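Local coordinates for protein Polyphosphate:AMP phosphotransferase (Meiothermus ruber H328, PDB 5O6M) that uses inorganic polyphosphate as phosphate donor to convert AMP to ADP and ADP to ATP, and can also act on other nucleoside mono- and diphosphates, at residues Pro19-Phe25 with Pro228-Tyr234; Glu48-Glu53 with Ala251-Pro255. The protein carries 1 engineered substitution. All coordinates share one frame; numbering follows the deposited sequence.

Contact 1: residues Pro19-Phe25 with Pro228-Tyr234; sequences PDDTSAF and PANKNWY. With PO4 (phosphate ion), chain B.
Thr22 sets its CA over one face of the ring of Tyr234, the residue most covered in this contact. The Thr22 CA stands 3.6 Å from the ring centroid and close to the ring normal, a CH-pi contact, with CG2 near CG of the tyrosine. Tyr234 reaches the loop because its CG is anti to the backbone N (chi1 -171°), which brings the ring from the start of helix 232-249 against residues 21-24. A tyrosine suits the place: its face takes the backbone while its hydroxyl meets Tyr4 in a hydrogen bond. The extended chain of Lys231 crosses Thr22 at about a right angle, CD 3.5 Å from the methyl CG2. Pro19 rests CB against the amide of Asn230, 3.6 Å from ND2, and its carbonyl O receives a weak bond from Asn230 N; the Asn230 side chain has Ser171 as its stronger partner. Ser23 N donates to Asp21 OD1 (2.7 Å), closing an Asx turn, and Ser23 OG bonds to the same oxygen. Trp233 N donates to O2 of a phosphate ion (2.7 Å), probably from the crystallisation liquor and also held by Lys29. With no salt bridge across it, the contact probably depends on packing and on Tyr4 holding the tyrosine hydroxyl.

Contact 2: residues Glu48-Glu53 with Ala251-Pro255; sequences ELLYAE and AMQYP
Leu49 sets its CD2 methyl squarely over the centre of the Tyr254 ring, 3.5 Å from the centroid and 8° off the normal, a CH-pi contact. The leucine has an unusual first torsion (chi1 -107°), and this turn brings CD2 above the ring while CD1 comes to the carbonyl O of Met252. Tyr254 starts away from the helix, but its ring swings back, and Ala52 CB, small enough to let it close in, lies 3.8 Å from CD2 of the tyrosine. Here the chain leaving helix 232-249 runs along the last turn of helix 29-53, and the second subunit joins in: Trp190 of that subunit meets the Tyr254 ring and packs on Ala52 and Pro255. Met252 points inward, and its extended chi2 (179°) carries SD to 3.6 Å from Leu50 CB; the bend at chi3 directs only CE. Glu53 stretches across Met252 to accept the backbone N of Gln253 on OE2 at 3.1 Å, from well above the carboxylate plane; OE1 is bonded to His56. With an alanine here, the Gln253 N-H and His56 would probably lose this acceptor, and a gap would open beside Met252. Pro255 rests CG against the carbonyl O of Ala52, 3.3 Å away.

Overall arrangement
Contact 1 and contact 2 flank opposite ends of the same two helices. The loop 19-25 precedes helix 29-53, whose last turn is 48-53; residues 228-234 open helix 232-249, and the loop 251-255 comes after that helix has ended. Along the chain the segments therefore alternate, first contact 1, then contact 2, then each again. Their centres are 32 Å apart and their nearest atoms about 21 Å, so they do not touch. In sequence all five strands of the parallel sheet of this P-loop kinase fold lie between residues 53 and 228, so both contacts bring together chain from before and after it: contact 1 where edge strand 224-228 ends, contact 2 beside a second subunit.

Contact 1: residues Pro19-Phe25 with Pro228-Tyr234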
loop_
_atom_site.group_PDB
_atom_site.type_symbol
_atom_site.label_atom_id
_atom_site.label_comp_id
_atom_site.label_asym_id
_atom_site.label_seq_id
_atom_site.Cartn_x
_atom_site.Cartn_y
_atom_site.Cartn_z
ATOM N N PRO D 19 -37.863 -12.787 3.686
ATOM C CA PRO D 19 -37.268 -11.583 4.290
ATOM C C PRO D 19 -37.900 -11.175 5.611
ATOM O O PRO D 19 -37.256 -10.462 6.392
ATOM C CB PRO D 19 -37.485 -10.507 3.216
ATOM C CG PRO D 19 -37.616 -11.272 1.933
ATOM C CD PRO D 19 -38.314 -12.549 2.303
ATOM N N ASP D 20 -39.130 -11.600 5.892
ATOM C CA ASP D 20 -39.816 -11.251 7.129
ATOM C C ASP D 20 -39.699 -12.322 8.203
ATOM O O ASP D 20 -40.277 -12.164 9.283
ATOM C CB ASP D 20 -41.289 -10.952 6.846
ATOM C CG ASP D 20 -41.493 -9.574 6.254
ATOM O OD1 ASP D 20 -40.980 -8.597 6.843
ATOM O OD2 ASP D 20 -42.146 -9.465 5.195
ATOM N N ASP D 21 -38.972 -13.403 7.934
ATOM C CA ASP D 21 -38.795 -14.453 8.926
ATOM C C ASP D 21 -38.150 -13.907 10.195
ATOM O O ASP D 21 -37.117 -13.233 10.146
ATOM C CB ASP D 21 -37.935 -15.574 8.342
ATOM C CG ASP D 21 -37.592 -16.643 9.361
ATOM O OD1 ASP D 21 -38.392 -16.859 10.298
ATOM O OD2 ASP D 21 -36.514 -17.264 9.227
ATOM N N THR D 22 -38.771 -14.209 11.341
ATOM C CA THR D 22 -38.198 -13.918 12.651
ATOM C C THR D 22 -38.268 -15.136 13.563
ATOM O O THR D 22 -38.162 -14.999 14.786
ATOM C CB THR D 22 -38.904 -12.733 13.315
ATOM O OG1 THR D 22 -40.292 -13.043 13.494
ATOM C CG2 THR D 22 -38.773 -11.486 12.454
ATOM N N SER D 23 -38.430 -16.327 12.983
ATOM C CA SER D 23 -38.727 -17.534 13.743
ATOM C C SER D 23 -37.601 -17.956 14.677
ATOM O O SER D 23 -37.834 -18.800 15.549
ATOM C CB SER D 23 -39.057 -18.677 12.781
ATOM O OG SER D 23 -38.019 -18.858 11.832
ATOM N N ALA D 24 -36.398 -17.399 14.526
ATOM C CA ALA D 24 -35.283 -17.804 15.374
ATOM C C ALA D 24 -35.305 -17.132 16.740
ATOM O O ALA D 24 -34.629 -17.609 17.658
ATOM C CB ALA D 24 -33.951 -17.510 14.679
ATOM N N PHE D 25 -36.047 -16.037 16.896
ATOM C CA PHE D 25 -36.146 -15.328 18.165
ATOM C C PHE D 25 -37.580 -15.371 18.679
ATOM O O PHE D 25 -38.512 -14.973 17.970
ATOM C CB PHE D 25 -35.674 -13.876 18.044
ATOM C CG PHE D 25 -35.660 -13.145 19.358
ATOM C CD1 PHE D 25 -34.668 -13.395 20.293
ATOM C CD2 PHE D 25 -36.649 -12.227 19.667
ATOM C CE1 PHE D 25 -34.658 -12.736 21.509
ATOM C CE2 PHE D 25 -36.642 -11.562 20.880
ATOM C CZ PHE D 25 -35.645 -11.817 21.802
ATOM N N PRO D 228 -32.692 -12.650 7.293
ATOM C CA PRO D 228 -33.939 -11.900 7.108
ATOM C C PRO D 228 -33.746 -10.486 7.624
ATOM O O PRO D 228 -33.534 -10.282 8.824
ATOM C CB PRO D 228 -34.961 -12.684 7.940
ATOM C CG PRO D 228 -34.358 -14.048 8.111
ATOM C CD PRO D 228 -32.873 -13.834 8.151
ATOM N N ALA D 229 -33.794 -9.502 6.728
ATOM C CA ALA D 229 -33.350 -8.156 7.059
ATOM C C ALA D 229 -34.420 -7.096 6.841
ATOM O O ALA D 229 -34.105 -5.901 6.879
ATOM C CB ALA D 229 -32.091 -7.808 6.254
ATOM N N ASN D 230 -35.675 -7.487 6.612
ATOM C CA ASN D 230 -36.729 -6.480 6.543
ATOM C C ASN D 230 -36.942 -5.801 7.891
ATOM O O ASN D 230 -37.352 -4.636 7.933
ATOM C CB ASN D 230 -38.030 -7.106 6.043
ATOM C CG ASN D 230 -38.120 -7.140 4.527
ATOM O OD1 ASN D 230 -37.156 -6.814 3.824
ATOM N ND2 ASN D 230 -39.279 -7.530 4.017
ATOM N N LYS D 231 -36.685 -6.503 8.993
ATOM C CA LYS D 231 -36.790 -5.939 10.338
ATOM C C LYS D 231 -35.386 -5.721 10.887
ATOM O O LYS D 231 -34.649 -6.683 11.123
ATOM C CB LYS D 231 -37.611 -6.820 11.280
ATOM C CG LYS D 231 -39.018 -7.165 10.820
ATOM C CD LYS D 231 -39.647 -8.132 11.820
ATOM C CE LYS D 231 -40.979 -8.700 11.352
ATOM N NZ LYS D 231 -41.447 -9.802 12.252
ATOM N N ASN D 232 -35.024 -4.453 11.091
ATOM C CA ASN D 232 -33.686 -4.120 11.570
ATOM C C ASN D 232 -33.369 -4.805 12.895
ATOM O O ASN D 232 -32.262 -5.326 13.081
ATOM C CB ASN D 232 -33.547 -2.609 11.714
ATOM C CG ASN D 232 -33.506 -1.907 10.383
ATOM O OD1 ASN D 232 -33.562 -2.543 9.333
ATOM N ND2 ASN D 232 -33.434 -0.584 10.415
ATOM N N TRP D 233 -34.317 -4.804 13.836
ATOM C CA TRP D 233 -34.034 -5.394 15.141
ATOM C C TRP D 233 -33.677 -6.869 15.009
ATOM O O TRP D 233 -32.815 -7.373 15.738
ATOM C CB TRP D 233 -35.224 -5.206 16.088
ATOM C CG TRP D 233 -36.510 -5.855 15.642
ATOM C CD1 TRP D 233 -37.515 -5.277 14.919
ATOM C CD2 TRP D 233 -36.938 -7.195 15.920
ATOM N NE1 TRP D 233 -38.532 -6.180 14.716
ATOM C CE2 TRP D 233 -38.203 -7.364 15.321
ATOM C CE3 TRP D 233 -36.370 -8.272 16.610
ATOM C CZ2 TRP D 233 -38.910 -8.564 15.394
ATOM C CZ3 TRP D 233 -37.073 -9.461 16.681
ATOM C CH2 TRP D 233 -38.328 -9.599 16.076
ATOM N N TYR D 234 -34.324 -7.578 14.081
ATOM C CA TYR D 234 -34.017 -8.991 13.902
ATOM C C TYR D 234 -32.700 -9.175 13.162
ATOM O O TYR D 234 -31.862 -9.990 13.563
ATOM C CB TYR D 234 -35.151 -9.691 13.154
ATOM C CG TYR D 234 -35.003 -11.197 13.130
ATOM C CD1 TYR D 234 -35.214 -11.949 14.281
ATOM C CD2 TYR D 234 -34.653 -11.863 11.967
ATOM C CE1 TYR D 234 -35.081 -13.323 14.272
ATOM C CE2 TYR D 234 -34.521 -13.239 11.949
ATOM C CZ TYR D 234 -34.737 -13.962 13.105
ATOM O OH TYR D 234 -34.606 -15.328 13.095
HETATM P P PO4 B . -36.844 -1.566 12.935
HETATM O O1 PO4 B . -38.234 -1.578 13.530
HETATM O O2 PO4 B . -36.049 -2.726 13.486
HETATM O O3 PO4 B . -36.155 -0.268 13.290
HETATM O O4 PO4 B . -36.939 -1.701 11.432
#

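Contact 2: residues Glu48-Glu53 with Ala251-Pro255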
loop_
_atom_site.group_PDB
_atom_site.type_symbol
_atom_site.label_atom_id
_atom_site.label_comp_id
_atom_site.label_asym_id
_atom_site.label_seq_id
_atom_site.Cartn_x
_atom_site.Cartn_y
_atom_site.Cartn_z
ATOM N N GLU D 48 -11.805 -7.872 22.545
ATOM C CA GLU D 48 -10.594 -7.560 23.301
ATOM C C GLU D 48 -9.713 -8.791 23.469
ATOM O O GLU D 48 -8.481 -8.689 23.445
ATOM C CB GLU D 48 -10.958 -6.972 24.666
ATOM C CG GLU D 48 -11.819 -5.715 24.606
ATOM C CD GLU D 48 -11.000 -4.460 24.347
ATOM O OE1 GLU D 48 -11.592 -3.362 24.264
ATOM O OE2 GLU D 48 -9.762 -4.574 24.221
ATOM N N LEU D 49 -10.324 -9.965 23.634
ATOM C CA LEU D 49 -9.546 -11.201 23.661
ATOM C C LEU D 49 -8.860 -11.445 22.320
ATOM O O LEU D 49 -7.649 -11.689 22.264
ATOM C CB LEU D 49 -10.446 -12.378 24.039
ATOM C CG LEU D 49 -10.249 -12.939 25.451
ATOM C CD1 LEU D 49 -11.239 -14.060 25.728
ATOM C CD2 LEU D 49 -8.815 -13.414 25.668
ATOM N N LEU D 50 -9.628 -11.399 21.227
ATOM C CA LEU D 50 -9.061 -11.564 19.890
ATOM C C LEU D 50 -7.833 -10.679 19.704
ATOM O O LEU D 50 -6.746 -11.158 19.368
ATOM C CB LEU D 50 -10.122 -11.232 18.837
ATOM C CG LEU D 50 -9.724 -11.277 17.360
ATOM C CD1 LEU D 50 -9.494 -12.714 16.901
ATOM C CD2 LEU D 50 -10.762 -10.574 16.488
ATOM N N TYR D 51 -8.000 -9.374 19.928
ATOM C CA TYR D 51 -6.896 -8.431 19.773
ATOM C C TYR D 51 -5.725 -8.794 20.677
ATOM O O TYR D 51 -4.566 -8.789 20.242
ATOM C CB TYR D 51 -7.392 -7.014 20.070
ATOM C CG TYR D 51 -6.382 -5.925 19.800
ATOM C CD1 TYR D 51 -6.104 -5.514 18.504
ATOM C CD2 TYR D 51 -5.719 -5.294 20.844
ATOM C CE1 TYR D 51 -5.182 -4.512 18.251
ATOM C CE2 TYR D 51 -4.797 -4.290 20.601
ATOM C CZ TYR D 51 -4.533 -3.904 19.302
ATOM O OH TYR D 51 -3.616 -2.906 19.054
ATOM N N ALA D 52 -6.009 -9.119 21.941
ATOM C CA ALA D 52 -4.940 -9.393 22.900
ATOM C C ALA D 52 -4.219 -10.698 22.581
ATOM O O ALA D 52 -2.987 -10.766 22.660
ATOM C CB ALA D 52 -5.506 -9.422 24.322
ATOM N N GLU D 53 -4.969 -11.749 22.239
ATOM C CA GLU D 53 -4.335 -13.016 21.881
ATOM C C GLU D 53 -3.475 -12.871 20.629
ATOM O O GLU D 53 -2.397 -13.470 20.532
ATOM C CB GLU D 53 -5.398 -14.097 21.682
ATOM C CG GLU D 53 -4.837 -15.498 21.495
ATOM C CD GLU D 53 -5.912 -16.517 21.161
ATOM O OE1 GLU D 53 -6.791 -16.203 20.327
ATOM O OE2 GLU D 53 -5.886 -17.628 21.736
ATOM N N ALA D 251 -12.176 -20.085 21.404
ATOM C CA ALA D 251 -11.532 -20.429 22.672
ATOM C C ALA D 251 -10.266 -19.599 22.883
ATOM O O ALA D 251 -9.190 -20.122 23.187
ATOM C CB ALA D 251 -11.229 -21.927 22.736
ATOM N N MET D 252 -10.406 -18.286 22.724
ATOM C CA MET D 252 -9.259 -17.391 22.783
ATOM C C MET D 252 -8.786 -17.201 24.221
ATOM O O MET D 252 -9.576 -17.210 25.169
ATOM C CB MET D 252 -9.611 -16.055 22.127
ATOM C CG MET D 252 -10.015 -16.226 20.664
ATOM S SD MET D 252 -10.492 -14.731 19.775
ATOM C CE MET D 252 -12.123 -14.427 20.446
ATOM N N GLN D 253 -7.475 -17.024 24.376
ATOM C CA GLN D 253 -6.838 -16.926 25.681
ATOM C C GLN D 253 -6.005 -15.659 25.758
ATOM O O GLN D 253 -5.327 -15.301 24.792
ATOM C CB GLN D 253 -5.897 -18.115 25.929
ATOM C CG GLN D 253 -6.481 -19.489 25.668
ATOM C CD GLN D 253 -7.487 -19.904 26.713
ATOM O OE1 GLN D 253 -7.444 -19.434 27.849
ATOM N NE2 GLN D 253 -8.390 -20.801 26.341
ATOM N N TYR D 254 -6.043 -14.989 26.904
ATOM C CA TYR D 254 -5.083 -13.920 27.126
ATOM C C TYR D 254 -3.677 -14.518 27.161
ATOM O O TYR D 254 -3.478 -15.602 27.720
ATOM C CB TYR D 254 -5.382 -13.173 28.426
ATOM C CG TYR D 254 -6.564 -12.237 28.322
ATOM C CD1 TYR D 254 -7.768 -12.530 28.948
ATOM C CD2 TYR D 254 -6.479 -11.065 27.586
ATOM C CE1 TYR D 254 -8.849 -11.673 28.847
ATOM C CE2 TYR D 254 -7.550 -10.204 27.483
ATOM C CZ TYR D 254 -8.732 -10.511 28.112
ATOM O OH TYR D 254 -9.802 -9.648 28.004
ATOM N N PRO D 255 -2.684 -13.843 26.592
ATOM C CA PRO D 255 -1.324 -14.393 26.584
ATOM C C PRO D 255 -0.752 -14.497 27.989
ATOM O O PRO D 255 -1.309 -13.996 28.966
ATOM C CB PRO D 255 -0.536 -13.390 25.736
ATOM C CG PRO D 255 -1.569 -12.669 24.935
ATOM C CD PRO D 255 -2.781 -12.602 25.810
#